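Local atomic coordinates of MutT/nudix family protein (Deinococcus radiodurans, PDB entry 2W4E), a protein that probably hydrolyses ADP-ribose as a Mg(2+)-dependent Nudix pyrophosphatase, this chain being the N-terminally truncated form that holds the Nudix domain. Residues A[64-69]-A[84-89]; A[9-14]-A[34-39]. All coordinates share one frame; numbering follows the deposited sequence.

Contact 1: residues A[64-69]-A[84-89]; sequences SEWVPL and YPLLAL
Val-67 and Leu-87 sit at the tight middle of this antiparallel pairing of 64-69 with 84-89. They form a hydrogen-bonded pair, with Val-67 N to Leu-87 O and Leu-87 N to Val-67 O both at 2.8 Å and in the carbonyl planes. Leu-89 N to Glu-65 O is the straightest bond, 2.8 Å at 175°. Leu-69 is also well packed, CB on Pro-85 CG and CD1 beside Leu-87. Its N binds Pro-85 O at 2.9 Å from 28° above the carbonyl plane. Leu-89 crosses Val-67 obliquely, its CD1 3.8 Å from Val-67 CG2. On the other face Trp-66 CG lies anti to the carbonyl carbon (chi1 -70°), which swings the indole across to the partner strand. Ala-88 CB sits over one face of its six-membered ring, 3.9 Å from the centroid, in a CH-pi contact, while Leu-86 CB meets the ring edge. Through this backbone ladder strand 65-68 joins the mixed sheet of the Nudix fold, on strand 82-93. Helix 47-59 lies against Trp-66, and helix 126-141 against Pro-85 and Leu-87. The rim is looser. Exposed Ser-64 and Glu-65 both face Leu-89 in a classic beta bulge. Leu-89 O takes a bond from Ser-64 N at 2.9 Å and weak ones from Ser-64 OG and Glu-65 N. The partly exposed Glu-65 extends alongside Leu-89, and its OE1 forms a salt bridge with Arg-142 NH1. Pro-68 is exposed and touches Leu-86 CD2 only lightly.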
ATOM      1  N   SER A  64      14.826  14.058 -13.590  1.00 20.90           N
ATOM      2  CA  SER A  64      14.890  15.527 -13.605  1.00 21.48           C
ATOM      3  C   SER A  64      14.335  16.138 -12.339  1.00 21.03           C
ATOM      4  O   SER A  64      14.810  17.210 -11.892  1.00 20.20           O
ATOM      5  CB  SER A  64      14.122  16.066 -14.835  1.00 21.23           C
ATOM      6  OG  SER A  64      12.748  16.153 -14.554  1.00 22.79           O
ATOM      7  N   GLU A  65      13.334  15.472 -11.735  1.00 20.54           N
ATOM      8  CA  GLU A  65      12.618  16.008 -10.539  1.00 21.34           C
ATOM      9  C   GLU A  65      12.194  14.852  -9.604  1.00 22.41           C
ATOM     10  O   GLU A  65      11.823  13.767 -10.079  1.00 21.80           O
ATOM     11  CB  GLU A  65      11.364  16.813 -10.930  1.00 21.84           C
ATOM     12  CG  GLU A  65      10.611  17.444  -9.740  1.00 21.06           C
ATOM     13  CD  GLU A  65       9.285  18.069 -10.095  1.00 25.39           C
ATOM     14  OE1 GLU A  65       8.944  18.168 -11.289  1.00 26.35           O
ATOM     15  OE2 GLU A  65       8.556  18.511  -9.183  1.00 25.47           O
ATOM     16  N   TRP A  66      12.238  15.097  -8.301  1.00 24.02           N
ATOM     17  CA  TRP A  66      11.864  14.103  -7.277  1.00 24.69           C
ATOM     18  C   TRP A  66      10.732  14.650  -6.429  1.00 23.84           C
ATOM     19  O   TRP A  66      10.801  15.784  -5.976  1.00 25.01           O
ATOM     20  CB  TRP A  66      13.066  13.805  -6.357  1.00 24.50           C
ATOM     21  CG  TRP A  66      14.165  13.046  -7.022  1.00 26.68           C
ATOM     22  CD1 TRP A  66      15.260  13.558  -7.666  1.00 26.39           C
ATOM     23  CD2 TRP A  66      14.264  11.626  -7.124  1.00 25.78           C
ATOM     24  NE1 TRP A  66      16.028  12.529  -8.160  1.00 29.55           N
ATOM     25  CE2 TRP A  66      15.436  11.338  -7.844  1.00 25.78           C
ATOM     26  CE3 TRP A  66      13.449  10.570  -6.703  1.00 25.89           C
ATOM     27  CZ2 TRP A  66      15.850  10.034  -8.118  1.00 26.41           C
ATOM     28  CZ3 TRP A  66      13.882   9.254  -6.957  1.00 26.62           C
ATOM     29  CH2 TRP A  66      15.059   9.007  -7.665  1.00 23.92           C
ATOM     30  N   VAL A  67       9.689  13.864  -6.212  1.00 23.31           N
ATOM     31  CA  VAL A  67       8.545  14.277  -5.379  1.00 22.90           C
ATOM     32  C   VAL A  67       8.396  13.222  -4.260  1.00 24.24           C
ATOM     33  O   VAL A  67       8.052  12.056  -4.544  1.00 21.81           O
ATOM     34  CB  VAL A  67       7.217  14.378  -6.182  1.00 23.03           C
ATOM     35  CG1 VAL A  67       6.012  14.812  -5.258  1.00 20.50           C
ATOM     36  CG2 VAL A  67       7.356  15.367  -7.354  1.00 24.72           C
ATOM     37  N   PRO A  68       8.702  13.602  -2.991  1.00 25.35           N
ATOM     38  CA  PRO A  68       8.583  12.621  -1.911  1.00 25.21           C
ATOM     39  C   PRO A  68       7.133  12.335  -1.602  1.00 24.23           C
ATOM     40  O   PRO A  68       6.298  13.212  -1.696  1.00 24.03           O
ATOM     41  CB  PRO A  68       9.261  13.316  -0.685  1.00 26.42           C
ATOM     42  CG  PRO A  68      10.016  14.483  -1.232  1.00 26.95           C
ATOM     43  CD  PRO A  68       9.248  14.889  -2.513  1.00 27.02           C
ATOM     44  N   LEU A  69       6.828  11.100  -1.236  1.00 23.52           N
ATOM     45  CA  LEU A  69       5.422  10.712  -0.927  1.00 23.06           C
ATOM     46  C   LEU A  69       5.390  10.158   0.489  1.00 22.76           C
ATOM     47  O   LEU A  69       6.447   9.902   1.049  1.00 22.56           O
ATOM     48  CB  LEU A  69       4.970   9.642  -1.903  1.00 23.82           C
ATOM     49  CG  LEU A  69       4.850  10.123  -3.348  1.00 24.30           C
ATOM     50  CD1 LEU A  69       4.721   8.871  -4.228  1.00 22.92           C
ATOM     51  CD2 LEU A  69       3.700  11.100  -3.540  1.00 22.30           C
ATOM     52  N   TYR A  84      10.100   4.398   2.301  1.00 22.17           N
ATOM     53  CA  TYR A  84       9.904   5.760   1.846  1.00 22.25           C
ATOM     54  C   TYR A  84       9.677   5.831   0.344  1.00 21.41           C
ATOM     55  O   TYR A  84      10.612   5.614  -0.438  1.00 21.61           O
ATOM     56  CB  TYR A  84      11.109   6.646   2.231  1.00 23.82           C
ATOM     57  CG  TYR A  84      11.184   6.875   3.712  1.00 25.22           C
ATOM     58  CD1 TYR A  84      10.407   7.854   4.323  1.00 26.54           C
ATOM     59  CD2 TYR A  84      12.029   6.095   4.507  1.00 29.73           C
ATOM     60  CE1 TYR A  84      10.463   8.059   5.698  1.00 30.04           C
ATOM     61  CE2 TYR A  84      12.096   6.300   5.897  1.00 31.38           C
ATOM     62  CZ  TYR A  84      11.306   7.269   6.465  1.00 30.79           C
ATOM     63  OH  TYR A  84      11.367   7.441   7.819  1.00 38.62           O
ATOM     64  N   PRO A  85       8.440   6.132  -0.076  1.00 20.78           N
ATOM     65  CA  PRO A  85       8.202   6.181  -1.524  1.00 21.32           C
ATOM     66  C   PRO A  85       8.512   7.549  -2.140  1.00 21.83           C
ATOM     67  O   PRO A  85       8.300   8.583  -1.478  1.00 22.29           O
ATOM     68  CB  PRO A  85       6.717   5.818  -1.660  1.00 21.23           C
ATOM     69  CG  PRO A  85       6.083   6.264  -0.365  1.00 21.21           C
ATOM     70  CD  PRO A  85       7.201   6.206   0.707  1.00 21.21           C
ATOM     71  N   LEU A  86       9.088   7.555  -3.353  1.00 20.91           N
ATOM     72  CA  LEU A  86       9.241   8.790  -4.127  1.00 21.23           C
ATOM     73  C   LEU A  86       8.750   8.627  -5.569  1.00 20.19           C
ATOM     74  O   LEU A  86       8.953   7.559  -6.211  1.00 20.78           O
ATOM     75  CB  LEU A  86      10.688   9.345  -4.106  1.00 21.36           C
ATOM     76  CG  LEU A  86      11.210   9.820  -2.716  1.00 23.51           C
ATOM     77  CD1 LEU A  86      12.014   8.736  -2.103  1.00 25.92           C
ATOM     78  CD2 LEU A  86      12.051  11.125  -2.790  1.00 26.74           C
ATOM     79  N   LEU A  87       8.153   9.694  -6.077  1.00 18.32           N
ATOM     80  CA  LEU A  87       7.887   9.809  -7.509  1.00 18.32           C
ATOM     81  C   LEU A  87       9.063  10.516  -8.237  1.00 18.28           C
ATOM     82  O   LEU A  87       9.397  11.678  -7.930  1.00 18.89           O
ATOM     83  CB  LEU A  87       6.612  10.591  -7.702  1.00 17.60           C
ATOM     84  CG  LEU A  87       6.256  10.974  -9.140  1.00 18.03           C
ATOM     85  CD1 LEU A  87       6.015   9.680 -10.014  1.00 14.19           C
ATOM     86  CD2 LEU A  87       5.006  11.844  -9.116  1.00 16.01           C
ATOM     87  N   ALA A  88       9.675   9.828  -9.188  1.00 19.24           N
ATOM     88  CA  ALA A  88      10.746  10.431 -10.014  1.00 19.08           C
ATOM     89  C   ALA A  88      10.200  10.790 -11.424  1.00 20.27           C
ATOM     90  O   ALA A  88       9.607   9.948 -12.121  1.00 18.70           O
ATOM     91  CB  ALA A  88      11.961   9.479 -10.096  1.00 19.99           C
ATOM     92  N   LEU A  89      10.391  12.045 -11.838  1.00 19.52           N
ATOM     93  CA  LEU A  89       9.847  12.512 -13.127  1.00 20.81           C
ATOM     94  C   LEU A  89      10.970  12.829 -14.093  1.00 21.63           C
ATOM     95  O   LEU A  89      12.154  12.947 -13.685  1.00 21.31           O
ATOM     96  CB  LEU A  89       8.945  13.748 -12.908  1.00 20.89           C
ATOM     97  CG  LEU A  89       7.844  13.308 -11.919  1.00 23.50           C
ATOM     98  CD1 LEU A  89       7.339  14.415 -11.051  1.00 27.96           C
ATOM     99  CD2 LEU A  89       6.669  12.546 -12.613  1.00 23.42           C
TER

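Contact 2: residues A[9-14]-A[34-39]; sequences FILPVT and TEIVAG
Ala-38 CB rests over the centre of the Phe-9 ring, 3.5 Å from the centroid and 10° off the normal. This is a CH-pi contact with the methyl almost straight above the ring centre. Phe-9 CG is anti to the carbonyl carbon (chi1 -84°), which carries the ring to the partner strand, and chi2 (-109°) turns its face onto the methyl of its non-hydrogen-bonded partner. Ile-36 crosses Phe-9 at about a right angle, with CG1 at the ring edge and CD1 3.9 Å from Phe-9 CB. An alanine here in place of Phe-9 removes the ring, which would probably leave the Ala-38 methyl without its aromatic partner and loosen the packing against Ile-36 CG1. Ile-36 carries CG1 in the crowded position between N and carbonyl carbon. Its CB approaches Ile-10 O to 3.4 Å, and its CG2 meets Leu-11 CD1 at 3.9 Å. Val-37 lies on the other face, its CG1 by Ile-10 CD1 and its CG2 3.8 Å from Pro-12 CG.

Two backbone bonds set this register. Ile-10 N to Val-37 O is short at 2.8 Å and nearly straight, although the donor stands above the carbonyl plane. The return bond, Val-37 N to Ile-10 O, is longer at 3.2 Å and more bent. Further out, the Phe-83 ring meets the Phe-9 ring, and Pro-127 packs on it. Ser-128 OG bonds Ile-36 N, and Glu-58 OE2 bonds Ala-38 N. Helix 47-59 packs on Pro-12 and Val-37, and helix 126-141 on Leu-11 and Ile-36. The pairing therefore lies within the alpha/beta/alpha sandwich of the Nudix fold. Gly-39 follows directly and opens a sequence that fits the Nudix box, whose helix is 47-59.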
ATOM      1  N   PHE A   9      11.543   3.509  -2.192  1.00 21.67           N
ATOM      2  CA  PHE A   9      10.812   2.953  -3.319  1.00 22.16           C
ATOM      3  C   PHE A   9      10.632   4.114  -4.268  1.00 21.38           C
ATOM      4  O   PHE A   9      10.295   5.219  -3.852  1.00 22.85           O
ATOM      5  CB  PHE A   9       9.448   2.400  -2.875  1.00 21.95           C
ATOM      6  CG  PHE A   9       9.519   1.005  -2.344  1.00 23.09           C
ATOM      7  CD1 PHE A   9       8.992  -0.058  -3.074  1.00 23.38           C
ATOM      8  CD2 PHE A   9      10.146   0.742  -1.122  1.00 23.76           C
ATOM      9  CE1 PHE A   9       9.098  -1.391  -2.606  1.00 20.91           C
ATOM     10  CE2 PHE A   9      10.255  -0.576  -0.659  1.00 22.54           C
ATOM     11  CZ  PHE A   9       9.725  -1.636  -1.408  1.00 25.10           C
ATOM     12  N   ILE A  10      10.875   3.861  -5.539  1.00 20.71           N
ATOM     13  CA  ILE A  10      10.847   4.890  -6.560  1.00 18.53           C
ATOM     14  C   ILE A  10       9.962   4.499  -7.710  1.00 17.96           C
ATOM     15  O   ILE A  10      10.238   3.506  -8.434  1.00 17.87           O
ATOM     16  CB  ILE A  10      12.278   5.168  -7.152  1.00 18.81           C
ATOM     17  CG1 ILE A  10      13.274   5.581  -6.066  1.00 20.77           C
ATOM     18  CG2 ILE A  10      12.196   6.284  -8.246  1.00 18.91           C
ATOM     19  CD1 ILE A  10      14.095   4.439  -5.571  1.00 23.62           C
ATOM     20  N   LEU A  11       8.944   5.308  -7.942  1.00 17.33           N
ATOM     21  CA  LEU A  11       8.164   5.181  -9.160  1.00 18.76           C
ATOM     22  C   LEU A  11       8.774   6.103 -10.248  1.00 17.03           C
ATOM     23  O   LEU A  11       8.613   7.312 -10.184  1.00 17.74           O
ATOM     24  CB  LEU A  11       6.693   5.553  -8.887  1.00 16.50           C
ATOM     25  CG  LEU A  11       5.768   5.726 -10.115  1.00 17.19           C
ATOM     26  CD1 LEU A  11       5.800   4.430 -10.985  1.00 17.18           C
ATOM     27  CD2 LEU A  11       4.339   6.045  -9.570  1.00 18.73           C
ATOM     28  N   PRO A  12       9.484   5.538 -11.244  1.00 19.23           N
ATOM     29  CA  PRO A  12      10.175   6.377 -12.208  1.00 18.32           C
ATOM     30  C   PRO A  12       9.269   6.614 -13.425  1.00 19.63           C
ATOM     31  O   PRO A  12       8.692   5.644 -13.977  1.00 19.41           O
ATOM     32  CB  PRO A  12      11.386   5.494 -12.615  1.00 18.75           C
ATOM     33  CG  PRO A  12      11.254   4.225 -11.826  1.00 18.49           C
ATOM     34  CD  PRO A  12       9.775   4.128 -11.551  1.00 18.20           C
ATOM     35  N   VAL A  13       9.112   7.876 -13.831  1.00 19.31           N
ATOM     36  CA  VAL A  13       8.233   8.205 -14.959  1.00 19.52           C
ATOM     37  C   VAL A  13       9.025   9.047 -15.976  1.00 21.34           C
ATOM     38  O   VAL A  13       9.674  10.048 -15.603  1.00 20.50           O
ATOM     39  CB  VAL A  13       6.962   8.937 -14.503  1.00 18.67           C
ATOM     40  CG1 VAL A  13       6.155   9.512 -15.702  1.00 20.21           C
ATOM     41  CG2 VAL A  13       6.060   8.038 -13.591  1.00 18.96           C
ATOM     42  N   THR A  14       8.959   8.656 -17.243  1.00 21.71           N
ATOM     43  CA  THR A  14       9.685   9.382 -18.311  1.00 23.82           C
ATOM     44  C   THR A  14       8.945  10.673 -18.733  1.00 23.88           C
ATOM     45  O   THR A  14       7.769  10.877 -18.359  1.00 23.61           O
ATOM     46  CB  THR A  14       9.848   8.477 -19.530  1.00 23.96           C
ATOM     47  OG1 THR A  14       8.561   8.276 -20.162  1.00 24.55           O
ATOM     48  CG2 THR A  14      10.391   7.157 -19.097  1.00 23.61           C
ATOM     49  N   THR A  34       5.966  -8.029 -10.925  1.00 23.19           N
ATOM     50  CA  THR A  34       6.064  -6.642 -11.378  1.00 24.27           C
ATOM     51  C   THR A  34       6.176  -5.711 -10.157  1.00 23.59           C
ATOM     52  O   THR A  34       5.305  -5.735  -9.243  1.00 24.10           O
ATOM     53  CB  THR A  34       4.811  -6.253 -12.212  1.00 24.72           C
ATOM     54  OG1 THR A  34       4.732  -7.134 -13.326  1.00 25.54           O
ATOM     55  CG2 THR A  34       4.956  -4.850 -12.772  1.00 28.12           C
ATOM     56  N   GLU A  35       7.250  -4.931 -10.138  1.00 21.66           N
ATOM     57  CA  GLU A  35       7.543  -4.016  -9.039  1.00 22.43           C
ATOM     58  C   GLU A  35       8.018  -2.670  -9.577  1.00 22.32           C
ATOM     59  O   GLU A  35       8.464  -2.567 -10.735  1.00 22.00           O
ATOM     60  CB  GLU A  35       8.651  -4.591  -8.155  1.00 22.17           C
ATOM     61  CG  GLU A  35       8.292  -5.940  -7.520  1.00 26.29           C
ATOM     62  CD  GLU A  35       9.445  -6.536  -6.743  1.00 32.18           C
ATOM     63  OE1 GLU A  35      10.619  -6.282  -7.117  1.00 35.92           O
ATOM     64  OE2 GLU A  35       9.183  -7.249  -5.761  1.00 34.27           O
ATOM     65  N   ILE A  36       7.924  -1.644  -8.744  1.00 21.95           N
ATOM     66  CA  ILE A  36       8.707  -0.396  -8.996  1.00 21.42           C
ATOM     67  C   ILE A  36      10.154  -0.586  -8.484  1.00 21.35           C
ATOM     68  O   ILE A  36      10.491  -1.660  -7.974  1.00 21.97           O
ATOM     69  CB  ILE A  36       8.012   0.873  -8.399  1.00 20.22           C
ATOM     70  CG1 ILE A  36       7.895   0.788  -6.873  1.00 21.64           C
ATOM     71  CG2 ILE A  36       6.612   1.115  -9.067  1.00 21.50           C
ATOM     72  CD1 ILE A  36       7.473   2.186  -6.226  1.00 20.36           C
ATOM     73  N   VAL A  37      11.018   0.420  -8.658  1.00 20.76           N
ATOM     74  CA  VAL A  37      12.412   0.362  -8.220  1.00 21.20           C
ATOM     75  C   VAL A  37      12.478   0.450  -6.716  1.00 22.18           C
ATOM     76  O   VAL A  37      11.709   1.199  -6.122  1.00 23.97           O
ATOM     77  CB  VAL A  37      13.240   1.526  -8.881  1.00 20.98           C
ATOM     78  CG1 VAL A  37      14.662   1.590  -8.321  1.00 21.89           C
ATOM     79  CG2 VAL A  37      13.281   1.328 -10.403  1.00 20.90           C
ATOM     80  N   ALA A  38      13.384  -0.301  -6.085  1.00 22.64           N
ATOM     81  CA  ALA A  38      13.512  -0.212  -4.636  1.00 23.44           C
ATOM     82  C   ALA A  38      14.819  -0.807  -4.154  1.00 24.04           C
ATOM     83  O   ALA A  38      15.411  -1.648  -4.832  1.00 24.36           O
ATOM     84  CB  ALA A  38      12.322  -0.945  -3.950  1.00 23.16           C
ATOM     85  N   GLY A  39      15.242  -0.398  -2.960  1.00 24.76           N
ATOM     86  CA  GLY A  39      16.443  -0.926  -2.324  1.00 26.21           C
ATOM     87  C   GLY A  39      16.657  -0.331  -0.940  1.00 27.69           C
ATOM     88  O   GLY A  39      16.100   0.720  -0.606  1.00 25.99           O
TER

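How the contacts relate
Contact 2 is the buried one, near the centre of the chain, while contact 1 is partly buried and lies farther out. Both reach one mixed sheet; 34-39 also begins on strand 31-35 of the second, antiparallel sheet. Strands 6-14 and 82-93 run parallel as neighbours and join the two contacts, with Leu-86 N and Phe-9 O 2.7 Å apart as a probable hydrogen bond. Trp-66 CZ3 also packs on Ile-10 CG2 at 3.7 Å. Helices 47-59 and 126-141 touch both contacts. Contact 1 has the longer backbone ladder. Contact 2 has two cross-strand bonds, and the N-H groups of Ile-36 and Ala-38 are taken by side chains of helices 126-141 and 47-59.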